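Local coordinates for Beta/gamma crystallin 'Greek key' domain-containing protein (Methanosaeta thermophila PT, PDB 5HT7), which is a trimeric betagamma-crystallin that binds transition-metal ions, here iron(II), through its crystallin domain, at residues V3-D7 / A8-G12. Residues are numbered along the deposited sequence; the frame is centred on the assembly and turned at random.
Sequences VLFAD and ANQRG
F5 closes against Q10 where the chain leaves strand 3-5 and loops back toward strand 14-16. With its CG beside the backbone N and anti to the carbonyl carbon (chi1 -65°), the ring slides under the backbone of Q10, whose CA sits over one face, 3.7 Å from the F5 ring centroid, in a CH-pi contact. The same face runs on beneath the glutamine's aliphatic part: Q10 CG lies 4.0 Å from F5 CE2, and the amide plane stands nearly perpendicular to the ring. At the ring's edge lies the carbonyl O of G12, 4.3 Å from F5 CD1. A flat, apolar phenylalanine suits this buried place under the loop, and the nearest atoms of its side chain and that of H14, an iron ligand, are about 4 Å apart.

This is the folded hairpin of a betagamma-crystallin Greek key, with F5 and G12 at what are probably the family's aromatic and glycine positions. S36 ties it to the neighbouring strand, hydrogen-bonding through OG to D7 O and Q10 N.

At A6 the chain turns a corner, and the small methyl of A6 fits beside the G12 backbone, with A6 CB 4.5 Å from G12 C. D7 then closes the loop: its N donates to R11 O over 2.9 Å. The D7 carboxylate folds back so that OD2 rests 3.5 Å from G12 CA. Glycine suits that spot, since it has no side chain to crowd the carboxylate, and at its backbone angles (phi 85°) a CB would be jammed against the carbonyl O of R11. R11 and D7 touch through their CB atoms at 4.3 Å, while the guanidinium reaches away to form a salt bridge with D21 of the second subunit; OD1 of D27 of that same subunit accepts a hydrogen bond from G12 N.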
loop_
_atom_site.group_PDB
_atom_site.type_symbol
_atom_site.label_atom_id
_atom_site.label_comp_id
_atom_site.label_asym_id
_atom_site.label_seq_id
_atom_site.Cartn_x
_atom_site.Cartn_y
_atom_site.Cartn_z
ATOM N N VAL A 3 1.182 -4.225 -7.430
ATOM C CA VAL A 3 2.107 -3.364 -6.711
ATOM C C VAL A 3 3.478 -3.377 -7.372
ATOM O O VAL A 3 4.009 -4.446 -7.652
ATOM C CB VAL A 3 2.275 -3.791 -5.233
ATOM C CG1 VAL A 3 2.967 -2.678 -4.450
ATOM C CG2 VAL A 3 0.927 -4.098 -4.618
ATOM N N LEU A 4 4.033 -2.193 -7.620
ATOM C CA LEU A 4 5.380 -2.054 -8.181
ATOM C C LEU A 4 6.336 -1.694 -7.075
ATOM O O LEU A 4 5.964 -0.974 -6.158
ATOM C CB LEU A 4 5.446 -0.970 -9.254
ATOM C CG LEU A 4 4.540 -1.138 -10.474
ATOM C CD1 LEU A 4 4.732 0.050 -11.409
ATOM C CD2 LEU A 4 4.848 -2.461 -11.168
ATOM N N PHE A 5 7.574 -2.165 -7.189
ATOM C CA PHE A 5 8.590 -1.918 -6.178
ATOM C C PHE A 5 9.869 -1.421 -6.838
ATOM O O PHE A 5 10.281 -1.950 -7.873
ATOM C CB PHE A 5 8.893 -3.193 -5.372
ATOM C CG PHE A 5 7.736 -3.695 -4.553
ATOM C CD1 PHE A 5 7.586 -3.304 -3.238
ATOM C CD2 PHE A 5 6.798 -4.549 -5.102
ATOM C CE1 PHE A 5 6.513 -3.747 -2.481
ATOM C CE2 PHE A 5 5.725 -5.005 -4.353
ATOM C CZ PHE A 5 5.584 -4.596 -3.034
ATOM N N ALA A 6 10.502 -0.429 -6.230
ATOM C CA ALA A 6 11.753 0.120 -6.758
ATOM C C ALA A 6 12.903 -0.890 -6.756
ATOM O O ALA A 6 13.741 -0.879 -7.651
ATOM C CB ALA A 6 12.149 1.350 -5.979
ATOM N N ASP A 7 12.966 -1.755 -5.749
ATOM C CA ASP A 7 14.048 -2.726 -5.689
ATOM C C ASP A 7 13.549 -4.132 -5.964
ATOM O O ASP A 7 12.354 -4.408 -5.885
ATOM C CB ASP A 7 14.747 -2.677 -4.324
ATOM C CG ASP A 7 15.384 -1.330 -4.047
ATOM O OD1 ASP A 7 15.900 -0.698 -4.999
ATOM O OD2 ASP A 7 15.360 -0.894 -2.880
ATOM N N ALA A 8 14.480 -5.027 -6.274
ATOM C CA ALA A 8 14.148 -6.429 -6.447
ATOM C C ALA A 8 13.601 -7.019 -5.148
ATOM O O ALA A 8 13.842 -6.484 -4.065
ATOM C CB ALA A 8 15.375 -7.215 -6.918
ATOM N N ASN A 9 12.847 -8.106 -5.271
ATOM C CA ASN A 9 12.348 -8.856 -4.126
ATOM C C ASN A 9 11.417 -8.041 -3.230
ATOM O O ASN A 9 11.417 -8.208 -1.999
ATOM C CB ASN A 9 13.516 -9.421 -3.298
ATOM C CG ASN A 9 14.291 -10.480 -4.054
ATOM O OD1 ASN A 9 13.738 -11.519 -4.429
ATOM N ND2 ASN A 9 15.578 -10.232 -4.274
ATOM N N GLN A 10 10.622 -7.174 -3.864
ATOM C CA GLN A 10 9.524 -6.479 -3.193
ATOM C C GLN A 10 10.029 -5.581 -2.063
ATOM O O GLN A 10 9.478 -5.569 -0.958
ATOM C CB GLN A 10 8.508 -7.494 -2.667
ATOM C CG GLN A 10 7.844 -8.336 -3.753
ATOM C CD GLN A 10 8.753 -9.419 -4.303
ATOM O OE1 GLN A 10 8.951 -9.522 -5.515
ATOM N NE2 GLN A 10 9.327 -10.218 -3.413
ATOM N N ARG A 11 11.081 -4.824 -2.354
ATOM C CA ARG A 11 11.636 -3.889 -1.395
ATOM C C ARG A 11 11.781 -2.522 -2.045
ATOM O O ARG A 11 11.612 -2.386 -3.262
ATOM C CB ARG A 11 12.978 -4.423 -0.857
ATOM C CG ARG A 11 12.810 -5.776 -0.124
ATOM C CD ARG A 11 14.120 -6.404 0.378
ATOM N NE ARG A 11 13.843 -7.484 1.336
ATOM C CZ ARG A 11 14.220 -8.752 1.187
ATOM N NH1 ARG A 11 14.918 -9.111 0.116
ATOM N NH2 ARG A 11 13.906 -9.666 2.117
ATOM N N GLY A 12 12.077 -1.504 -1.243
ATOM C CA GLY A 12 12.160 -0.149 -1.757
ATOM C C GLY A 12 10.798 0.523 -1.812
ATOM O O GLY A 12 9.789 -0.083 -1.439
#